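Local coordinates for putative oxidoreductase (Bacteroides fragilis NCTC 9343, PDB 3FHL), which probably acts as an oxidoreductase of the Gfo/Idh/MocA family, with a Rossmann-type domain expected to bind a nicotinamide dinucleotide cofactor, at residues Val94-Thr99 with Val121-Arg126; Val147-Thr152 with Pro242-His247; Gly192-Val197 with Ile335-Ala340. All coordinates share one frame; numbering follows the deposited sequence.

Interaction 1: Val94-Thr99 with Val121-Arg126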
loop_
_atom_site.group_PDB
_atom_site.type_symbol
_atom_site.label_atom_id
_atom_site.label_comp_id
_atom_site.label_asym_id
_atom_site.label_seq_id
_atom_site.Cartn_x
_atom_site.Cartn_y
_atom_site.Cartn_z
ATOM N N VAL C 94 5.627 28.546 -15.604
ATOM C CA VAL C 94 4.826 28.801 -14.406
ATOM C C VAL C 94 5.057 27.713 -13.360
ATOM O O VAL C 94 5.079 26.517 -13.667
ATOM C CB VAL C 94 3.303 28.886 -14.674
ATOM C CG1 VAL C 94 2.598 29.661 -13.544
ATOM C CG2 VAL C 94 3.007 29.537 -16.014
ATOM N N GLU C 95 5.238 28.149 -12.124
ATOM C CA GLU C 95 5.236 27.241 -10.991
ATOM C C GLU C 95 3.827 26.840 -10.621
ATOM O O GLU C 95 2.873 27.596 -10.854
ATOM C CB GLU C 95 5.888 27.902 -9.797
ATOM C CG GLU C 95 7.367 27.692 -9.779
ATOM C CD GLU C 95 7.947 27.801 -8.396
ATOM O OE1 GLU C 95 7.442 28.618 -7.593
ATOM O OE2 GLU C 95 8.930 27.078 -8.115
ATOM N N LYS C 96 3.701 25.647 -10.045
ATOM C CA LYS C 96 2.462 25.218 -9.397
ATOM C C LYS C 96 2.176 26.116 -8.195
ATOM O O LYS C 96 3.093 26.424 -7.427
ATOM C CB LYS C 96 2.566 23.766 -8.943
ATOM C CG LYS C 96 2.561 22.761 -10.086
ATOM C CD LYS C 96 3.288 21.483 -9.682
ATOM C CE LYS C 96 2.635 20.820 -8.474
ATOM N NZ LYS C 96 3.420 19.623 -8.027
ATOM N N PRO C 97 0.910 26.539 -8.027
ATOM C CA PRO C 97 -0.255 26.224 -8.864
ATOM C C PRO C 97 -0.284 27.039 -10.159
ATOM O O PRO C 97 -0.137 28.266 -10.126
ATOM C CB PRO C 97 -1.454 26.584 -7.969
ATOM C CG PRO C 97 -0.867 27.042 -6.649
ATOM C CD PRO C 97 0.543 27.422 -6.912
ATOM N N PHE C 98 -0.435 26.332 -11.279
ATOM C CA PHE C 98 -0.494 26.919 -12.620
ATOM C C PHE C 98 -1.520 28.051 -12.666
ATOM O O PHE C 98 -1.159 29.203 -12.910
ATOM C CB PHE C 98 -0.797 25.802 -13.639
ATOM C CG PHE C 98 -1.002 26.264 -15.071
ATOM C CD1 PHE C 98 -0.255 27.302 -15.628
ATOM C CD2 PHE C 98 -1.923 25.606 -15.879
ATOM C CE1 PHE C 98 -0.462 27.697 -16.944
ATOM C CE2 PHE C 98 -2.122 25.984 -17.196
ATOM C CZ PHE C 98 -1.399 27.030 -17.730
ATOM N N THR C 99 -2.787 27.724 -12.422
ATOM C CA THR C 99 -3.845 28.729 -12.339
ATOM C C THR C 99 -4.789 28.380 -11.200
ATOM O O THR C 99 -4.751 27.262 -10.673
ATOM C CB THR C 99 -4.682 28.800 -13.623
ATOM O OG1 THR C 99 -5.076 27.476 -14.006
ATOM C CG2 THR C 99 -3.906 29.443 -14.759
ATOM N N VAL C 121 4.888 24.206 -17.312
ATOM C CA VAL C 121 4.681 24.179 -15.868
ATOM C C VAL C 121 5.810 23.396 -15.202
ATOM O O VAL C 121 6.130 22.285 -15.622
ATOM C CB VAL C 121 3.269 23.674 -15.468
ATOM C CG1 VAL C 121 3.160 23.481 -13.949
ATOM C CG2 VAL C 121 2.216 24.687 -15.896
ATOM N N TYR C 122 6.427 24.008 -14.194
ATOM C CA TYR C 122 7.560 23.424 -13.470
ATOM C C TYR C 122 7.147 22.202 -12.644
ATOM O O TYR C 122 6.464 22.330 -11.626
ATOM C CB TYR C 122 8.190 24.471 -12.555
ATOM C CG TYR C 122 9.498 24.039 -11.928
ATOM C CD1 TYR C 122 10.609 23.742 -12.719
ATOM C CD2 TYR C 122 9.631 23.957 -10.548
ATOM C CE1 TYR C 122 11.819 23.361 -12.155
ATOM C CE2 TYR C 122 10.827 23.580 -9.974
ATOM C CZ TYR C 122 11.918 23.290 -10.781
ATOM O OH TYR C 122 13.101 22.905 -10.209
ATOM N N GLN C 123 7.565 21.024 -13.091
ATOM C CA GLN C 123 7.345 19.780 -12.347
ATOM C C GLN C 123 8.682 19.065 -12.229
ATOM O O GLN C 123 9.030 18.219 -13.054
ATOM C CB GLN C 123 6.289 18.902 -13.045
ATOM C CG GLN C 123 4.943 19.612 -13.279
ATOM C CD GLN C 123 3.786 18.659 -13.477
ATOM O OE1 GLN C 123 3.371 17.977 -12.545
ATOM N NE2 GLN C 123 3.240 18.625 -14.690
ATOM N N ASN C 124 9.439 19.405 -11.189
ATOM C CA ASN C 124 10.829 18.980 -11.097
ATOM C C ASN C 124 11.103 17.547 -10.662
ATOM O O ASN C 124 12.213 17.045 -10.865
ATOM C CB ASN C 124 11.626 19.926 -10.202
ATOM C CG ASN C 124 11.079 20.025 -8.791
ATOM O OD1 ASN C 124 10.022 19.507 -8.458
ATOM N ND2 ASN C 124 11.806 20.724 -7.956
ATOM N N ARG C 125 10.106 16.886 -10.075
ATOM C CA ARG C 125 10.328 15.538 -9.557
ATOM C C ARG C 125 10.403 14.479 -10.644
ATOM O O ARG C 125 10.704 13.315 -10.372
ATOM C CB ARG C 125 9.339 15.192 -8.439
ATOM C CG ARG C 125 9.638 15.986 -7.148
ATOM C CD ARG C 125 8.969 15.368 -5.942
ATOM N NE ARG C 125 9.180 16.149 -4.722
ATOM C CZ ARG C 125 10.235 16.032 -3.915
ATOM N NH1 ARG C 125 11.217 15.171 -4.189
ATOM N NH2 ARG C 125 10.308 16.795 -2.831
ATOM N N ARG C 126 10.207 14.908 -11.890
ATOM C CA ARG C 126 10.558 14.089 -13.042
ATOM C C ARG C 126 12.077 13.898 -13.135
ATOM O O ARG C 126 12.554 12.981 -13.798
ATOM C CB ARG C 126 10.044 14.736 -14.322
ATOM C CG ARG C 126 8.545 14.888 -14.361
ATOM C CD ARG C 126 8.089 15.158 -15.760
ATOM N NE ARG C 126 6.706 15.612 -15.847
ATOM C CZ ARG C 126 6.138 15.987 -16.987
ATOM N NH1 ARG C 126 4.875 16.381 -17.017
ATOM N NH2 ARG C 126 6.844 15.958 -18.107
HETATM O O HOH W 1 5.968 24.070 -9.654
HETATM O O HOH W 2 4.373 17.908 -10.103
#

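Interaction 2: Val147-Thr152 with Pro242-His247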
loop_
_atom_site.group_PDB
_atom_site.type_symbol
_atom_site.label_atom_id
_atom_site.label_comp_id
_atom_site.label_asym_id
_atom_site.label_seq_id
_atom_site.Cartn_x
_atom_site.Cartn_y
_atom_site.Cartn_z
ATOM N N VAL C 147 4.482 -5.568 -14.059
ATOM C CA VAL C 147 3.093 -5.859 -13.685
ATOM C C VAL C 147 2.542 -4.947 -12.593
ATOM O O VAL C 147 1.325 -4.784 -12.481
ATOM C CB VAL C 147 2.876 -7.359 -13.319
ATOM C CG1 VAL C 147 3.348 -8.270 -14.444
ATOM C CG2 VAL C 147 3.580 -7.733 -12.004
ATOM N N GLU C 148 3.422 -4.337 -11.795
ATOM C CA GLU C 148 2.963 -3.508 -10.688
ATOM C C GLU C 148 3.912 -2.357 -10.392
ATOM O O GLU C 148 5.121 -2.532 -10.425
ATOM C CB GLU C 148 2.750 -4.359 -9.416
ATOM C CG GLU C 148 2.266 -3.544 -8.209
ATOM C CD GLU C 148 1.691 -4.382 -7.071
ATOM O OE1 GLU C 148 2.192 -5.510 -6.840
ATOM O OE2 GLU C 148 0.749 -3.887 -6.402
ATOM N N TYR C 149 3.335 -1.196 -10.088
ATOM C CA TYR C 149 4.078 0.024 -9.819
ATOM C C TYR C 149 3.467 0.650 -8.584
ATOM O O TYR C 149 2.277 1.000 -8.574
ATOM C CB TYR C 149 3.902 0.974 -11.016
ATOM C CG TYR C 149 4.457 2.379 -10.879
ATOM C CD1 TYR C 149 5.793 2.652 -11.206
ATOM C CD2 TYR C 149 3.640 3.438 -10.477
ATOM C CE1 TYR C 149 6.292 3.938 -11.133
ATOM C CE2 TYR C 149 4.126 4.732 -10.387
ATOM C CZ TYR C 149 5.456 4.978 -10.728
ATOM O OH TYR C 149 5.944 6.250 -10.637
ATOM N N GLU C 150 4.285 0.792 -7.552
ATOM C CA GLU C 150 3.877 1.443 -6.313
ATOM C C GLU C 150 4.786 2.607 -6.045
ATOM O O GLU C 150 6.012 2.469 -6.094
ATOM C CB GLU C 150 3.964 0.473 -5.140
ATOM C CG GLU C 150 3.017 -0.722 -5.283
ATOM C CD GLU C 150 3.408 -1.890 -4.406
ATOM O OE1 GLU C 150 3.644 -1.702 -3.192
ATOM O OE2 GLU C 150 3.476 -3.007 -4.941
ATOM N N SER C 151 4.196 3.749 -5.736
ATOM C CA SER C 151 4.976 4.952 -5.505
ATOM C C SER C 151 4.394 5.648 -4.276
ATOM O O SER C 151 3.211 5.963 -4.236
ATOM C CB SER C 151 4.930 5.843 -6.771
ATOM O OG SER C 151 5.414 7.156 -6.537
ATOM N N THR C 152 5.230 5.881 -3.268
ATOM C CA THR C 152 4.770 6.378 -1.983
ATOM C C THR C 152 5.685 7.442 -1.402
ATOM O O THR C 152 6.898 7.264 -1.418
ATOM C CB THR C 152 4.729 5.217 -0.931
ATOM O OG1 THR C 152 3.908 4.158 -1.417
ATOM C CG2 THR C 152 4.229 5.687 0.467
ATOM N N PRO C 242 8.418 1.787 1.076
ATOM C CA PRO C 242 9.324 2.152 -0.013
ATOM C C PRO C 242 8.832 3.362 -0.797
ATOM O O PRO C 242 7.621 3.554 -0.941
ATOM C CB PRO C 242 9.290 0.926 -0.923
ATOM C CG PRO C 242 8.903 -0.210 -0.002
ATOM C CD PRO C 242 7.949 0.390 0.958
ATOM N N ARG C 243 9.772 4.169 -1.281
ATOM C CA ARG C 243 9.483 5.247 -2.210
ATOM C C ARG C 243 8.950 4.646 -3.513
ATOM O O ARG C 243 7.956 5.115 -4.055
ATOM C CB ARG C 243 10.751 6.087 -2.463
ATOM C CG ARG C 243 10.616 7.149 -3.572
ATOM C CD ARG C 243 9.802 8.372 -3.155
ATOM N NE ARG C 243 9.451 9.193 -4.317
ATOM C CZ ARG C 243 8.411 8.963 -5.114
ATOM N NH1 ARG C 243 8.173 9.762 -6.146
ATOM N NH2 ARG C 243 7.607 7.935 -4.882
ATOM N N PHE C 244 9.610 3.595 -3.984
ATOM C CA PHE C 244 9.132 2.837 -5.134
ATOM C C PHE C 244 9.206 1.356 -4.853
ATOM O O PHE C 244 10.173 0.870 -4.254
ATOM C CB PHE C 244 9.961 3.126 -6.391
ATOM C CG PHE C 244 9.671 4.466 -7.031
ATOM C CD1 PHE C 244 10.593 5.508 -6.930
ATOM C CD2 PHE C 244 8.485 4.688 -7.737
ATOM C CE1 PHE C 244 10.327 6.767 -7.525
ATOM C CE2 PHE C 244 8.221 5.928 -8.320
ATOM C CZ PHE C 244 9.136 6.966 -8.218
ATOM N N ALA C 245 8.189 0.630 -5.300
ATOM C CA ALA C 245 8.291 -0.820 -5.375
ATOM C C ALA C 245 7.691 -1.197 -6.704
ATOM O O ALA C 245 6.526 -0.928 -6.954
ATOM C CB ALA C 245 7.535 -1.503 -4.228
ATOM N N LEU C 246 8.510 -1.787 -7.562
ATOM C CA LEU C 246 8.051 -2.222 -8.871
ATOM C C LEU C 246 8.227 -3.716 -8.956
ATOM O O LEU C 246 9.197 -4.241 -8.437
ATOM C CB LEU C 246 8.854 -1.531 -9.982
ATOM C CG LEU C 246 8.415 -0.109 -10.361
ATOM C CD1 LEU C 246 8.823 0.897 -9.328
ATOM C CD2 LEU C 246 9.041 0.262 -11.695
ATOM N N HIS C 247 7.290 -4.388 -9.617
ATOM C CA HIS C 247 7.347 -5.837 -9.730
ATOM C C HIS C 247 7.122 -6.196 -11.173
ATOM O O HIS C 247 6.231 -5.654 -11.810
ATOM C CB HIS C 247 6.272 -6.508 -8.831
ATOM C CG HIS C 247 6.475 -6.260 -7.362
ATOM N ND1 HIS C 247 7.576 -6.722 -6.676
ATOM C CD2 HIS C 247 5.731 -5.579 -6.460
ATOM C CE1 HIS C 247 7.510 -6.325 -5.418
ATOM N NE2 HIS C 247 6.393 -5.636 -5.257
HETATM O O HOH W 3 5.731 2.264 -2.531
#

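Interaction 3: Gly192-Val197 with Ile335-Ala340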
loop_
_atom_site.group_PDB
_atom_site.type_symbol
_atom_site.label_atom_id
_atom_site.label_comp_id
_atom_site.label_asym_id
_atom_site.label_seq_id
_atom_site.Cartn_x
_atom_site.Cartn_y
_atom_site.Cartn_z
ATOM N N GLY C 192 0.466 6.683 -18.935
ATOM C CA GLY C 192 -0.693 7.333 -19.563
ATOM C C GLY C 192 -1.840 7.586 -18.602
ATOM O O GLY C 192 -1.752 7.284 -17.406
ATOM N N MET C 193 -2.920 8.155 -19.123
ATOM C CA MET C 193 -4.117 8.419 -18.336
ATOM C C MET C 193 -4.937 7.145 -18.081
ATOM O O MET C 193 -5.094 6.310 -18.981
ATOM C CB MET C 193 -4.967 9.528 -18.980
ATOM C CG MET C 193 -4.304 10.910 -18.936
ATOM S SD MET C 193 -4.340 11.782 -17.357
ATOM C CE MET C 193 -6.026 12.401 -17.312
ATOM N N PRO C 194 -5.450 6.986 -16.844
ATOM C CA PRO C 194 -6.246 5.804 -16.507
ATOM C C PRO C 194 -7.697 5.878 -17.019
ATOM O O PRO C 194 -8.225 6.967 -17.257
ATOM C CB PRO C 194 -6.220 5.813 -14.978
ATOM C CG PRO C 194 -6.157 7.241 -14.629
ATOM C CD PRO C 194 -5.319 7.894 -15.688
ATOM N N GLU C 195 -8.340 4.730 -17.168
ATOM C CA GLU C 195 -9.780 4.707 -17.432
ATOM C C GLU C 195 -10.599 5.134 -16.220
ATOM O O GLU C 195 -11.643 5.778 -16.362
ATOM C CB GLU C 195 -10.216 3.314 -17.859
ATOM C CG GLU C 195 -9.628 2.862 -19.170
ATOM C CD GLU C 195 -10.001 1.435 -19.492
ATOM O OE1 GLU C 195 -10.986 0.933 -18.911
ATOM O OE2 GLU C 195 -9.312 0.813 -20.325
ATOM N N ALA C 196 -10.129 4.776 -15.024
ATOM C CA ALA C 196 -10.873 5.060 -13.801
ATOM C C ALA C 196 -9.949 5.355 -12.615
ATOM O O ALA C 196 -8.752 5.076 -12.668
ATOM C CB ALA C 196 -11.828 3.890 -13.482
ATOM N N VAL C 197 -10.506 5.940 -11.562
ATOM C CA VAL C 197 -9.737 6.270 -10.352
ATOM C C VAL C 197 -10.467 5.785 -9.090
ATOM O O VAL C 197 -11.658 6.034 -8.921
ATOM C CB VAL C 197 -9.464 7.796 -10.243
ATOM C CG1 VAL C 197 -8.861 8.175 -8.859
ATOM C CG2 VAL C 197 -8.518 8.275 -11.372
ATOM N N ILE C 335 -4.340 17.531 -12.458
ATOM C CA ILE C 335 -5.446 18.109 -11.683
ATOM C C ILE C 335 -6.764 17.374 -11.916
ATOM O O ILE C 335 -7.561 17.233 -10.989
ATOM C CB ILE C 335 -5.584 19.639 -11.926
ATOM C CG1 ILE C 335 -4.472 20.384 -11.185
ATOM C CG2 ILE C 335 -6.956 20.184 -11.477
ATOM C CD1 ILE C 335 -4.322 21.841 -11.604
ATOM N N ARG C 336 -6.977 16.885 -13.136
ATOM C CA ARG C 336 -8.139 16.070 -13.432
ATOM C C ARG C 336 -8.142 14.797 -12.573
ATOM O O ARG C 336 -9.173 14.449 -11.982
ATOM C CB ARG C 336 -8.174 15.694 -14.912
ATOM C CG ARG C 336 -9.390 14.877 -15.319
ATOM C CD ARG C 336 -9.457 14.749 -16.830
ATOM N NE ARG C 336 -10.581 13.938 -17.289
ATOM C CZ ARG C 336 -10.579 13.236 -18.420
ATOM N NH1 ARG C 336 -9.503 13.235 -19.202
ATOM N NH2 ARG C 336 -11.644 12.524 -18.764
ATOM N N ILE C 337 -6.990 14.124 -12.507
ATOM C CA ILE C 337 -6.811 12.956 -11.635
ATOM C C ILE C 337 -7.015 13.289 -10.150
ATOM O O ILE C 337 -7.707 12.549 -9.444
ATOM C CB ILE C 337 -5.441 12.256 -11.868
ATOM C CG1 ILE C 337 -5.258 11.896 -13.344
ATOM C CG2 ILE C 337 -5.295 10.990 -10.996
ATOM C CD1 ILE C 337 -6.318 10.987 -13.887
ATOM N N ILE C 338 -6.443 14.402 -9.690
ATOM C CA ILE C 338 -6.615 14.859 -8.304
ATOM C C ILE C 338 -8.100 15.098 -7.975
ATOM O O ILE C 338 -8.591 14.665 -6.937
ATOM C CB ILE C 338 -5.806 16.132 -8.019
ATOM C CG1 ILE C 338 -4.306 15.818 -7.964
ATOM C CG2 ILE C 338 -6.250 16.785 -6.705
ATOM C CD1 ILE C 338 -3.416 17.051 -7.766
ATOM N N GLU C 339 -8.810 15.761 -8.882
ATOM C CA GLU C 339 -10.230 16.018 -8.697
ATOM C C GLU C 339 -11.024 14.717 -8.682
ATOM O O GLU C 339 -11.946 14.577 -7.886
ATOM C CB GLU C 339 -10.748 16.997 -9.758
ATOM C CG GLU C 339 -10.278 18.441 -9.500
ATOM C CD GLU C 339 -10.653 19.417 -10.618
ATOM O OE1 GLU C 339 -11.139 18.979 -11.688
ATOM O OE2 GLU C 339 -10.449 20.633 -10.422
ATOM N N ALA C 340 -10.643 13.765 -9.535
ATOM C CA ALA C 340 -11.275 12.439 -9.541
ATOM C C ALA C 340 -11.027 11.663 -8.250
ATOM O O ALA C 340 -11.910 10.955 -7.778
ATOM C CB ALA C 340 -10.833 11.637 -10.728
#

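Interaction 1: Val94-Thr99 with Val121-Arg126
Val94 and Val121 lie side by side on neighbouring parallel strands, with their CA atoms 4.8 Å apart. Tyr122 N donates to Val94 O at 2.9 Å, with an N-H...O angle of 165°. The same oxygen also receives a CA-H...O contact from Val121. The chains then part: 94-99 turns through a cis peptide bond before Pro97, while 121-126 runs into a 3-10 turn. Where the chains diverge, water 1 bridges them. This water accepts from Lys96 N at 2.8 Å and donates to Tyr122 O.

Val121 meets its partners with both methyl groups. Its CG1 stands 4.0 Å from Lys96 CG, and the two side chains cross at about a right angle. Its CG2 sits over one face of the Phe98 ring as a CH-pi contact, 3.6 Å from Phe98 CD1. The methyl of Thr99 lies over a face of the same ring. Phe98 also packs on Ala328 and Ile331 of helix 328-347.

The Lys96 chain bends at its third torsion (chi3 60°). Its CD passes 3.8 Å from Tyr122 O. Lys96 NZ reaches water 2, which donates to Gln123 OE1 at 2.6 Å, and NZ also bonds Ser181 OG. The Glu95 and Tyr122 side chains run side by side in the same direction, with carboxylate and ring planes 32° apart. Glu95 OE2 is hydrogen-bonded to His21 NE2, and His21 in turn meets the Tyr122 ring.

The strands belong to the beta-alpha-beta unit 91-95, 102-115 and 119-122 of the Rossmann domain. Glu95-Lys96-Pro97 matches the EKP motif of Gfo/Idh/MocA enzymes, which in relatives lies beside the nicotinamide and substrate site.

Interaction 2: Val147-Thr152 with Pro242-His247
Tyr149 pairs with Leu246, and Ser151 with Phe244, on the closely packed face of two antiparallel strands whose axes are 4.8 Å apart. Tyr149 CD1 touches Leu246 CG at 3.9 Å. Tyr149 OH comes to the edge of the Phe244 ring, 3.3 Å from CE2, and the two ring planes are turned 51° apart. Arg243 folds back at its second torsion (chi2 75°). This brings NH2 to Ser151 OG at 2.9 Å, in the guanidinium plane and nearly straight at 171°. Phe244 CZ lies over one guanidinium face, offset toward its rim. Helices 129-139 and 180-191 cover this side.

The other face is mainly polar and turns toward the second subunit; Glu150 stays partly exposed. Glu148 and His247 run side by side, and Glu148 OE1, 3.6 Å from His247 CD2, makes the closest side-chain approach there. Glu150 OE2 approaches the edge of the same ring. Lys232 of the second subunit forms salt bridges to both glutamates. His247 is held by Ser252 and by Glu241 of the second subunit. At the Pro242 end, water 3 links Thr152 OG1 to Pro242 O.

The backbone N atoms of Val147 and Glu148 both donate to His247 O, Val147 N at 2.9 Å; two residues facing one make a classic beta bulge. One face under helices and the other against a partner subunit fit the open-faced C-terminal sheet of Gfo/Idh/MocA dimers.

Interaction 3: Gly192-Val197 with Ile335-Ala340
Helix-on-sheet packing in the C-terminal alpha/beta domain joins Met193, Pro194 and Val197 to Arg336, Ile337 and Ala340. Met193 lies in the link after helix 180-191, and Pro194 and Val197 lie on strand 194-202. The other three line one side of helix 328-347. The two segments bury 270 Å² between them, by van der Waals contact alone.

Ile337 is the centre of the contact. Its CG1 is anti to the carbonyl carbon (chi1 -54°), and the chain bends at chi2 (-59°), so that CD1 is carried to the strand side. There CD1 meets Pro194 CD at 3.7 Å, tip to tip. The same methyl touches Met193 CE, also at 3.7 Å. Met193 slides past Ile337 in the opposite direction. Its chain curls at chi2 and chi3, which lays SD alongside the isoleucine, 4.1 Å from Ile337 CG1. The terminal methyl also reaches Arg336, on the exposed side of the helix, where Met193 CE is 4.0 Å from Arg336 NH1. Arg336 is extended from CG to NE and crosses the methionine obliquely.

The chain turns a corner at Glu195, which separates Pro194 from Val197. Val197 faces the next turn of the helix. Val197 CB lies 4.1 Å from Ala340 CB, and the small alanine lets the backbones come close, with CA atoms 6.4 Å apart. Val197 CG2 is 4.2 Å from Ile337 CG2, so Ile337 also touches the Val197 end of the contact.

Ile184 and Ile188 of helix 180-191 and Leu218 of strand 213-221 pack around Ile337. Leu353, the last modelled residue, touches Val197, Arg336 and Ile337. The whole is the hydrophobic packing of a helix on one face of the mixed sheet in the C-terminal alpha/beta domain.

Overall arrangement
Interaction 1 closes within the parallel Rossmann sheet before the other two open. Interactions 2 and 3 belong to the C-terminal domain, and their segments alternate along the chain. Both reach its large mixed sheet, at strands 146-154 and 244-248 for interaction 2 and at strand 194-202 for interaction 3. Their centres are about 18 Å apart. Interaction 1 is centred about 24 Å from interaction 2 and 18 Å from interaction 3. Helix 180-191 borders all three contacts, and helix 328-347 links interactions 1 and 3. These helices therefore connect the probable cofactor domain to the sheet whose other face, at interaction 2, meets the second subunit.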